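Local atomic coordinates of amidase, hydantoinase/carbamoylase family (Burkholderia vietnamiensis, PDB entry 5I4M), a protein that probably hydrolyses N-carbamoyl-L-amino acids to the free amino acids, as a zinc-binding amidase of the peptidase M20 family. Residues Thr23-Asp28 with His133-Glu138; Lys71-Thr76 with Val126-Asn131; Thr78-Gly83 with Ala197-Arg202; Phe86-Gly91 with Glu138-Val143. All coordinates share one frame; numbering follows the deposited sequence. Where two conformers were deposited one is given.

Interaction 1: Thr23-Asp28 with His133-Glu138; sequences TSIKVD and HGIETE
Ile25 meets two residues of the loop 133-138, setting its backbone CA on the imidazole of His133 and its side chain against Ile135. The CA lies 4.2 Å from the centroid of the His133 ring and 18° off the ring normal, which defines a CH-pi contact over the face, shifted toward the rim. At the edge of that ring and near its plane, Lys26 O stands 3.3 Å from His133 CE1. Ser24 O approaches obliquely, 3.3 Å from His133 NE2, so three consecutive residues of the loop 23-28 border the ring.

The two isoleucines reach toward each other tip to tip. Ile135 CD1 is the touching atom on its side, 3.6 Å from Ile25 CG2 and 3.7 Å from Ile25 CD1. It gets there because it is anti to CA (chi2 171°), the far end of an extended branch.

A second shell fixes both partners. His133 ND1 is hydrogen-bonded to Ser129 O, one turn back in helix 117-132, which restricts rotation of the ring. On the other side, Ile25 O is bonded to His423 NE2 and Val27 N to Asn419 OD1, tying the loop to helix 411-429, whose Leu422 and Leu426 also touch Ile25 and Ile135, respectively.

The loop 23-28 ends at Asp28, the N-cap of helix 29-39, with OD1 accepting from Arg31 N. Helix 117-132 in turn closes at Gly134, whose positive phi (63°) and two bonds back into the last turn make a Schellman motif. The contact thus joins, at the protein surface, the loop leading into an N-capped helix to the loop that follows a Schellman helix end.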
# COMPACT_ATOMS: atom_id res chain seq x y z
N THR A 23 -5.72 -10.70 -52.31
CA THR A 23 -5.22 -9.84 -51.25
C THR A 23 -5.31 -8.36 -51.61
O THR A 23 -4.75 -7.53 -50.89
CB THR A 23 -3.78 -10.21 -50.92
OG1 THR A 23 -3.00 -10.19 -52.12
CG2 THR A 23 -3.71 -11.61 -50.33
N SER A 24 -6.00 -8.01 -52.71
CA SER A 24 -6.07 -6.61 -53.13
C SER A 24 -6.82 -5.75 -52.12
O SER A 24 -6.57 -4.54 -52.03
CB SER A 24 -6.74 -6.52 -54.50
OG SER A 24 -7.96 -7.24 -54.51
N ILE A 25 -7.72 -6.34 -51.34
CA ILE A 25 -8.41 -5.63 -50.27
C ILE A 25 -7.58 -5.80 -49.01
O ILE A 25 -7.57 -6.88 -48.40
CB ILE A 25 -9.84 -6.16 -50.08
CG1 ILE A 25 -10.62 -6.05 -51.39
CG2 ILE A 25 -10.54 -5.41 -48.96
CD1 ILE A 25 -12.00 -6.64 -51.31
N LYS A 26 -6.88 -4.75 -48.60
CA LYS A 26 -5.96 -4.86 -47.48
C LYS A 26 -5.88 -3.52 -46.76
O LYS A 26 -6.27 -2.48 -47.30
CB LYS A 26 -4.57 -5.33 -47.92
CG LYS A 26 -3.96 -4.52 -49.06
CD LYS A 26 -2.57 -5.06 -49.43
CE LYS A 26 -1.86 -4.15 -50.41
NZ LYS A 26 -2.51 -4.15 -51.75
N VAL A 27 -5.38 -3.56 -45.53
CA VAL A 27 -5.36 -2.36 -44.71
C VAL A 27 -4.20 -1.46 -45.13
O VAL A 27 -3.28 -1.87 -45.85
CB VAL A 27 -5.27 -2.71 -43.21
CG1 VAL A 27 -6.45 -3.57 -42.80
CG2 VAL A 27 -3.96 -3.41 -42.91
N ASP A 28 -4.27 -0.21 -44.69
CA ASP A 28 -3.17 0.75 -44.78
C ASP A 28 -2.37 0.60 -43.49
O ASP A 28 -2.74 1.16 -42.46
CB ASP A 28 -3.72 2.16 -44.97
CG ASP A 28 -2.64 3.21 -45.18
OD1 ASP A 28 -1.50 3.04 -44.70
OD2 ASP A 28 -2.95 4.23 -45.84
N HIS A 133 -11.68 1.24 -50.37
CA HIS A 133 -11.96 0.31 -51.45
C HIS A 133 -13.39 0.39 -51.94
O HIS A 133 -13.77 -0.39 -52.82
CB HIS A 133 -11.61 -1.11 -51.01
CG HIS A 133 -10.15 -1.36 -50.86
ND1 HIS A 133 -9.50 -1.30 -49.64
CD2 HIS A 133 -9.19 -1.64 -51.78
CE1 HIS A 133 -8.22 -1.54 -49.81
NE2 HIS A 133 -8.00 -1.75 -51.10
N GLY A 134 -14.19 1.30 -51.39
CA GLY A 134 -15.56 1.47 -51.86
C GLY A 134 -16.42 0.25 -51.66
O GLY A 134 -17.30 -0.04 -52.48
N ILE A 135 -16.20 -0.47 -50.57
CA ILE A 135 -16.90 -1.72 -50.31
C ILE A 135 -18.19 -1.44 -49.56
O ILE A 135 -18.19 -0.80 -48.50
CB ILE A 135 -16.00 -2.68 -49.52
CG1 ILE A 135 -14.80 -3.09 -50.37
CG2 ILE A 135 -16.80 -3.89 -49.04
CD1 ILE A 135 -13.76 -3.86 -49.59
N GLU A 136 -19.29 -1.95 -50.10
CA GLU A 136 -20.57 -1.97 -49.41
C GLU A 136 -20.77 -3.36 -48.81
O GLU A 136 -20.62 -4.36 -49.51
CB GLU A 136 -21.71 -1.64 -50.37
CG GLU A 136 -23.10 -1.80 -49.77
CD GLU A 136 -24.20 -1.43 -50.75
OE1 GLU A 136 -24.50 -2.22 -51.67
OE2 GLU A 136 -24.77 -0.33 -50.59
N THR A 137 -21.07 -3.40 -47.52
CA THR A 137 -21.37 -4.65 -46.84
C THR A 137 -22.88 -4.85 -46.72
O THR A 137 -23.65 -3.89 -46.73
CB THR A 137 -20.73 -4.68 -45.44
OG1 THR A 137 -21.26 -3.61 -44.65
CG2 THR A 137 -19.22 -4.53 -45.54
N GLU A 138 -23.29 -6.11 -46.59
CA GLU A 138 -24.70 -6.41 -46.40
C GLU A 138 -25.15 -6.04 -44.98
O GLU A 138 -26.13 -5.31 -44.80
CB GLU A 138 -24.96 -7.89 -46.67
CG GLU A 138 -26.43 -8.28 -46.65
CD GLU A 138 -27.10 -8.13 -48.01
OE1 GLU A 138 -28.20 -8.71 -48.19
OE2 GLU A 138 -26.52 -7.46 -48.90

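Interaction 2: Lys71-Thr76 with Val126-Asn131; sequences KAAGCT and VIRSLN
Ala73 rests against Ile127, Arg128 and Asn131 of helix 117-132 at the point where helix 57-72 ends in a Schellman motif. Gly74, with positive phi, is the C-prime residue of that motif, and its N is bonded to Lys71 O at 2.9 Å. The contact therefore places the end of one helix on the flank of another.

Ala73 CB points at the second helix and meets side chains from two successive turns. Ile127 CG2 is 4.0 Å away from Ala73 CB, and Asn131 ND2, one turn further on, is 3.9 Å from the same methyl. The aliphatic part of Arg128 borders it more loosely, with CG 4.3 Å from Ala73 CB, while its guanidinium makes a cation-pi contact with Trp69.

Ile127 offers its CG2 branch, which stands anti to the backbone N (CG1 beside that N, chi1 -63°). In the conformer described here, this single methyl also touches Cys75, whose SG is 3.9 Å from Ile127 CG2, so it lies against both ends of the turn that follows the helix. Ile127 further packs on Val141 and Val143 of strand 141-145.

The polar part of the contact is carried by the carboxamide of Asn131. Its OD1 accepts from Arg89 NE of strand 85-89, which helps to fix the amide rotation and turns the NH2 group toward the helix end. A carbonyl oxygen just past the last helical turn is thereby given a donor: Asn131 ND2 donates to Ala73 O over 2.9 Å with an N-H...O angle of 146°, the oxygen lying in the amide plane and the donor tilted 32° from the carbonyl plane.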
# COMPACT_ATOMS: atom_id res chain seq x y z
N LYS A 71 -16.30 9.50 -36.79
CA LYS A 71 -17.28 10.34 -37.47
C LYS A 71 -16.73 10.84 -38.80
O LYS A 71 -17.46 10.90 -39.80
CB LYS A 71 -17.69 11.51 -36.58
CG LYS A 71 -18.67 11.12 -35.48
CD LYS A 71 -19.00 12.30 -34.58
CE LYS A 71 -19.91 11.88 -33.44
NZ LYS A 71 -20.06 12.98 -32.45
N ALA A 72 -15.45 11.19 -38.83
CA ALA A 72 -14.84 11.64 -40.07
C ALA A 72 -14.79 10.52 -41.10
O ALA A 72 -14.74 10.80 -42.31
CB ALA A 72 -13.43 12.17 -39.82
N ALA A 73 -14.82 9.27 -40.66
CA ALA A 73 -14.88 8.13 -41.57
C ALA A 73 -16.31 7.72 -41.87
O ALA A 73 -16.54 6.60 -42.35
CB ALA A 73 -14.08 6.95 -41.01
N GLY A 74 -17.29 8.58 -41.59
CA GLY A 74 -18.67 8.32 -41.95
C GLY A 74 -19.45 7.46 -40.97
O GLY A 74 -20.51 6.94 -41.33
N CYS A 75 -18.97 7.29 -39.74
CA CYS A 75 -19.68 6.51 -38.74
C CYS A 75 -20.69 7.37 -37.99
O CYS A 75 -20.48 8.56 -37.75
CB CYS A 75 -18.71 5.90 -37.73
SG CYS A 75 -17.61 4.69 -38.43
N THR A 76 -21.80 6.73 -37.61
CA THR A 76 -22.72 7.28 -36.63
C THR A 76 -22.38 6.67 -35.27
O THR A 76 -21.99 5.51 -35.18
CB THR A 76 -24.18 6.99 -37.01
OG1 THR A 76 -24.35 5.59 -37.24
CG2 THR A 76 -24.53 7.74 -38.28
N VAL A 126 -10.25 -0.95 -40.27
CA VAL A 126 -11.15 -1.72 -41.13
C VAL A 126 -12.19 -0.80 -41.76
O VAL A 126 -12.46 -0.86 -42.96
CB VAL A 126 -11.82 -2.85 -40.33
CG1 VAL A 126 -12.96 -3.46 -41.12
CG2 VAL A 126 -10.81 -3.92 -40.00
N ILE A 127 -12.77 0.09 -40.96
CA ILE A 127 -13.75 1.05 -41.48
C ILE A 127 -13.13 1.89 -42.59
O ILE A 127 -13.69 2.06 -43.68
CB ILE A 127 -14.28 1.94 -40.34
CG1 ILE A 127 -15.02 1.10 -39.30
CG2 ILE A 127 -15.15 3.06 -40.91
CD1 ILE A 127 -16.23 0.41 -39.85
N ARG A 128 -11.94 2.45 -42.32
CA ARG A 128 -11.30 3.30 -43.31
C ARG A 128 -10.95 2.52 -44.57
O ARG A 128 -11.02 3.04 -45.69
CB ARG A 128 -10.04 3.94 -42.72
CG ARG A 128 -10.33 4.94 -41.61
CD ARG A 128 -9.04 5.42 -40.97
NE ARG A 128 -9.20 6.67 -40.23
CZ ARG A 128 -8.31 7.14 -39.36
NH1 ARG A 128 -7.19 6.47 -39.11
NH2 ARG A 128 -8.53 8.30 -38.74
N SER A 129 -10.56 1.25 -44.41
CA SER A 129 -10.18 0.44 -45.56
C SER A 129 -11.40 0.07 -46.39
O SER A 129 -11.32 0.01 -47.62
CB SER A 129 -9.43 -0.80 -45.10
OG SER A 129 -8.12 -0.46 -44.68
N LEU A 130 -12.54 -0.18 -45.74
CA LEU A 130 -13.77 -0.38 -46.49
C LEU A 130 -14.13 0.87 -47.28
O LEU A 130 -14.62 0.78 -48.40
CB LEU A 130 -14.92 -0.77 -45.56
CG LEU A 130 -14.78 -2.07 -44.77
CD1 LEU A 130 -15.91 -2.15 -43.74
CD2 LEU A 130 -14.80 -3.26 -45.69
N ASN A 131 -13.91 2.05 -46.69
CA ASN A 131 -14.14 3.28 -47.44
C ASN A 131 -13.16 3.41 -48.60
O ASN A 131 -13.56 3.72 -49.73
CB ASN A 131 -14.03 4.50 -46.52
CG ASN A 131 -15.11 4.52 -45.46
OD1 ASN A 131 -16.11 3.83 -45.58
ND2 ASN A 131 -14.92 5.33 -44.42

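Interaction 3: Thr78-Gly83 with Ala197-Arg202; sequences TVDTMG and APCGGR
Asp80 CG lies between its own backbone N and carbonyl carbon (chi1 73°), whereas Cys199 SG is anti to its backbone N (chi1 -176°). These first torsions bring Asp80 CG and Cys199 SG to the same side of the contact, and Asp80 OD2 ends 3.4 Å from Cys199 SG. Thr81 OG1 takes the same crowded position as the aspartate CG and rests 3.3 Å from Cys199 CB, while Met82 CG touches Cys199 SG from 3.8 Å. Cys199 is thus bordered by three consecutive residues.

A single beta bridge joins Asp80 to Ala197. Ala197 N donates to Val79 O at 3.2 Å and 165°, and Thr81 N makes a weak bond to Ala197 O. Asp80 also organises its own chain: OD1, met from above the carboxylate plane, accepts from Met82 N at 2.9 Å, an Asx turn within the type I turn that runs from Asp80 to Gly83.

Two waters add links. One donates to Asp80 OD2 at 2.8 Å and to Pro198 O at 2.7 Å, and accepts from Gly200 N at 3.0 Å. The other accepts from Cys199 N and is hydrogen-bonded to Thr81 OG1.

The turn leads from strand 76-79 to strand 85-89, and Asp80 OD2 is also bonded to Asn84 ND2. Met82 packs on helices 159-164 and 170-175, and Cys199 on the former, so the bridge fixes the loop ahead of strand 206-212 beside this hairpin.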
# COMPACT_ATOMS: atom_id res chain seq x y z
N THR A 78 -23.16 6.08 -31.07
CA THR A 78 -24.04 6.02 -29.92
C THR A 78 -23.22 5.58 -28.71
O THR A 78 -22.15 4.99 -28.85
CB THR A 78 -25.22 5.04 -30.15
OG1 THR A 78 -24.72 3.77 -30.58
CG2 THR A 78 -26.19 5.59 -31.21
N VAL A 79 -23.71 5.92 -27.52
CA VAL A 79 -23.04 5.61 -26.27
C VAL A 79 -24.09 5.02 -25.35
O VAL A 79 -25.16 5.61 -25.19
CB VAL A 79 -22.40 6.85 -25.63
CG1 VAL A 79 -21.68 6.47 -24.34
CG2 VAL A 79 -21.43 7.55 -26.62
N ASP A 80 -23.81 3.85 -24.76
CA ASP A 80 -24.84 3.24 -23.93
C ASP A 80 -24.66 3.63 -22.46
O ASP A 80 -23.80 4.45 -22.11
CB ASP A 80 -24.89 1.71 -24.16
CG ASP A 80 -23.72 0.93 -23.54
OD1 ASP A 80 -22.96 1.45 -22.69
OD2 ASP A 80 -23.56 -0.26 -23.90
N THR A 81 -25.51 3.08 -21.59
CA THR A 81 -25.54 3.44 -20.18
C THR A 81 -24.30 3.00 -19.41
O THR A 81 -24.11 3.47 -18.28
CB THR A 81 -26.79 2.85 -19.53
OG1 THR A 81 -26.91 1.47 -19.89
CG2 THR A 81 -28.05 3.59 -20.02
N MET A 82 -23.49 2.10 -19.95
CA MET A 82 -22.20 1.77 -19.34
C MET A 82 -21.05 2.51 -20.01
O MET A 82 -19.89 2.19 -19.74
CB MET A 82 -21.95 0.26 -19.41
CG MET A 82 -22.72 -0.55 -18.35
SD MET A 82 -22.24 -0.15 -16.65
CE MET A 82 -20.52 -0.66 -16.65
N GLY A 83 -21.35 3.47 -20.88
CA GLY A 83 -20.29 4.21 -21.54
C GLY A 83 -19.64 3.51 -22.71
O GLY A 83 -18.67 4.04 -23.26
N ALA A 197 -28.26 5.14 -24.76
CA ALA A 197 -28.72 3.91 -25.38
C ALA A 197 -28.72 2.77 -24.36
O ALA A 197 -27.88 2.75 -23.46
CB ALA A 197 -27.84 3.53 -26.56
N PRO A 198 -29.64 1.82 -24.48
CA PRO A 198 -29.63 0.68 -23.56
C PRO A 198 -28.33 -0.11 -23.71
O PRO A 198 -27.77 -0.21 -24.80
CB PRO A 198 -30.85 -0.15 -23.99
CG PRO A 198 -31.75 0.84 -24.66
CD PRO A 198 -30.82 1.81 -25.36
N CYS A 199 -27.84 -0.63 -22.59
CA CYS A 199 -26.65 -1.46 -22.60
C CYS A 199 -27.08 -2.89 -22.91
O CYS A 199 -27.72 -3.54 -22.07
CB CYS A 199 -25.90 -1.37 -21.28
SG CYS A 199 -24.35 -2.29 -21.30
N GLY A 200 -26.74 -3.37 -24.10
CA GLY A 200 -27.20 -4.68 -24.55
C GLY A 200 -28.60 -4.62 -25.13
O GLY A 200 -29.25 -3.58 -25.19
N GLY A 201 -29.07 -5.79 -25.56
CA GLY A 201 -30.37 -5.98 -26.16
C GLY A 201 -30.32 -6.23 -27.65
O GLY A 201 -31.14 -7.00 -28.17
N ARG A 202 -29.37 -5.62 -28.34
CA ARG A 202 -29.31 -5.70 -29.79
C ARG A 202 -28.70 -7.03 -30.19
O ARG A 202 -27.66 -7.43 -29.66
CB ARG A 202 -28.45 -4.57 -30.35
CG ARG A 202 -29.06 -3.20 -30.30
CD ARG A 202 -28.28 -2.30 -31.23
NE ARG A 202 -26.92 -2.07 -30.76
CZ ARG A 202 -25.86 -2.09 -31.56
NH1 ARG A 202 -26.01 -2.35 -32.85
NH2 ARG A 202 -24.65 -1.85 -31.07
O HOH W 1 -25.42 -1.24 -25.78
O HOH W 2 -29.14 -0.06 -19.97

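Interaction 4: Phe86-Gly91 with Glu138-Val143; sequences FMRRAG and EHPVEV
Met87 pairs with Val143, and Arg89 with Val141, where strands 85-89 and 141-145 run antiparallel, their short segments 153° apart. Met87 N to Val143 O and Val143 N to Met87 O are both 2.8 Å long, while Arg89 N to Val141 O measures 2.7 Å. A fourth backbone bond, from Val141 N to Arg89 O, completes the second hydrogen-bonded pair.

Between them lies the non-hydrogen-bonded pair Arg88 and Glu142, whose side chains share a face of the sheet. Arg88 is extended from CG to NE, with CG anti to the backbone N, and crosses the glutamate obliquely. Arg88 NH1 donates to Glu142 OE1 at 3.0 Å and 155°, in the guanidinium plane and on the anti lone pair, forming a salt bridge. Pro140 lies alongside Arg88, its CB 3.5 Å above the centre of the guanidinium plane and its CG 3.3 Å from Arg88 NH2. The arginine is therefore met by a ring on one face and a carboxylate at its edge.

Strand 141-145 continues the pairing on its other side, parallel to strand 99-103, and so joins this antiparallel pair to the mixed sheet of the M20 catalytic domain. Helix 117-132 packs on the face bearing Met87, Arg89, Val141 and Val143, with Ile127 touching the last three.

Glu142 OE1 has a second salt bridge, to Arg202 NH1; two arginines on one oxygen would probably favour the ionised carboxylate. Its OE2 lies 3.6 Å from Phe86 CD2, the ring and carboxylate planes 72° apart. Phe86 also makes a cation-pi contact with Arg202.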
# COMPACT_ATOMS: atom_id res chain seq x y z
N PHE A 86 -20.30 2.93 -29.61
CA PHE A 86 -20.59 2.16 -30.82
C PHE A 86 -20.46 3.06 -32.04
O PHE A 86 -21.24 4.00 -32.21
CB PHE A 86 -21.98 1.53 -30.72
CG PHE A 86 -22.13 0.63 -29.53
CD1 PHE A 86 -22.50 1.14 -28.29
CD2 PHE A 86 -21.86 -0.73 -29.64
CE1 PHE A 86 -22.63 0.30 -27.18
CE2 PHE A 86 -21.97 -1.57 -28.53
CZ PHE A 86 -22.36 -1.06 -27.31
N MET A 87 -19.47 2.77 -32.87
CA MET A 87 -19.20 3.53 -34.08
C MET A 87 -19.62 2.67 -35.26
O MET A 87 -18.99 1.64 -35.54
CB MET A 87 -17.73 3.93 -34.13
CG MET A 87 -17.33 4.89 -33.01
SD MET A 87 -15.58 4.89 -32.57
CE MET A 87 -15.48 3.49 -31.45
N ARG A 88 -20.68 3.08 -35.95
CA ARG A 88 -21.40 2.23 -36.89
C ARG A 88 -21.21 2.70 -38.33
O ARG A 88 -21.44 3.87 -38.64
CB ARG A 88 -22.88 2.21 -36.54
CG ARG A 88 -23.77 1.43 -37.47
CD ARG A 88 -25.16 1.39 -36.87
NE ARG A 88 -26.16 0.82 -37.76
CZ ARG A 88 -26.67 -0.41 -37.63
NH1 ARG A 88 -26.25 -1.22 -36.65
NH2 ARG A 88 -27.59 -0.82 -38.49
N ARG A 89 -20.81 1.77 -39.20
CA ARG A 89 -20.77 2.01 -40.64
C ARG A 89 -21.94 1.28 -41.28
O ARG A 89 -22.00 0.04 -41.25
CB ARG A 89 -19.44 1.54 -41.24
CG ARG A 89 -19.28 1.82 -42.75
CD ARG A 89 -18.00 1.20 -43.28
NE ARG A 89 -17.64 1.64 -44.63
CZ ARG A 89 -17.99 1.00 -45.75
NH1 ARG A 89 -18.72 -0.11 -45.70
NH2 ARG A 89 -17.59 1.48 -46.92
N ALA A 90 -22.86 2.03 -41.86
CA ALA A 90 -24.09 1.46 -42.41
C ALA A 90 -23.79 0.35 -43.41
O ALA A 90 -22.80 0.38 -44.15
CB ALA A 90 -24.92 2.54 -43.10
N GLY A 91 -24.67 -0.66 -43.44
CA GLY A 91 -24.65 -1.66 -44.48
C GLY A 91 -25.76 -1.43 -45.51
O GLY A 91 -26.52 -0.47 -45.43
N GLU A 138 -23.29 -6.11 -46.59
CA GLU A 138 -24.70 -6.41 -46.40
C GLU A 138 -25.15 -6.04 -44.98
O GLU A 138 -26.13 -5.31 -44.80
CB GLU A 138 -24.96 -7.89 -46.67
CG GLU A 138 -26.43 -8.28 -46.65
CD GLU A 138 -27.10 -8.13 -48.01
OE1 GLU A 138 -28.20 -8.71 -48.19
OE2 GLU A 138 -26.52 -7.46 -48.90
N HIS A 139 -24.44 -6.53 -43.99
CA HIS A 139 -24.66 -6.15 -42.61
C HIS A 139 -23.91 -4.87 -42.29
O HIS A 139 -22.81 -4.65 -42.80
CB HIS A 139 -24.18 -7.26 -41.67
CG HIS A 139 -24.88 -8.57 -41.84
ND1 HIS A 139 -25.85 -9.02 -40.97
CD2 HIS A 139 -24.74 -9.54 -42.78
CE1 HIS A 139 -26.28 -10.20 -41.37
NE2 HIS A 139 -25.63 -10.54 -42.46
N PRO A 140 -24.45 -4.01 -41.42
CA PRO A 140 -23.65 -2.91 -40.91
C PRO A 140 -22.45 -3.45 -40.15
O PRO A 140 -22.44 -4.59 -39.68
CB PRO A 140 -24.62 -2.16 -39.98
CG PRO A 140 -25.62 -3.20 -39.58
CD PRO A 140 -25.78 -4.08 -40.79
N VAL A 141 -21.42 -2.62 -40.05
CA VAL A 141 -20.20 -2.94 -39.33
C VAL A 141 -20.03 -1.92 -38.22
O VAL A 141 -20.29 -0.73 -38.42
CB VAL A 141 -18.99 -2.95 -40.29
CG1 VAL A 141 -17.68 -2.92 -39.51
CG2 VAL A 141 -19.05 -4.17 -41.23
N GLU A 142 -19.63 -2.38 -37.03
CA GLU A 142 -19.44 -1.47 -35.91
C GLU A 142 -18.08 -1.70 -35.26
O GLU A 142 -17.60 -2.83 -35.20
CB GLU A 142 -20.53 -1.64 -34.84
CG GLU A 142 -21.93 -1.26 -35.31
CD GLU A 142 -22.96 -1.32 -34.19
OE1 GLU A 142 -24.16 -1.15 -34.46
OE2 GLU A 142 -22.56 -1.55 -33.03
N VAL A 143 -17.47 -0.61 -34.78
CA VAL A 143 -16.31 -0.66 -33.89
C VAL A 143 -16.75 -0.18 -32.52
O VAL A 143 -17.43 0.85 -32.42
CB VAL A 143 -15.15 0.20 -34.42
CG1 VAL A 143 -13.90 -0.01 -33.56
CG2 VAL A 143 -14.89 -0.11 -35.87

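Overall arrangement
Interaction 4 is the hub. Centre to centre, it is about 9 Å from interaction 2, about 14 Å from interaction 1 and about 15 Å from interaction 3. Arg89 links three of them: Arg89 NE lies 2.8 Å from Asn131 OD1 of interaction 2, and Arg89 NH2 is 2.8 Å from Ile135 O of interaction 1. Toward interaction 3, Thr78 O lies 2.9 Å from Phe86 N, alongside the Arg202-Glu142 salt bridge. Interactions 1 and 3 do not touch, their nearest atoms being about 12 Å apart. Interaction 3 comes near the active site, the Met82 side chain about 10 Å from that of Glu149, which binds zinc and 3-phosphoglycerate; the Val143 side chain is about 14 Å from a bound zinc ion.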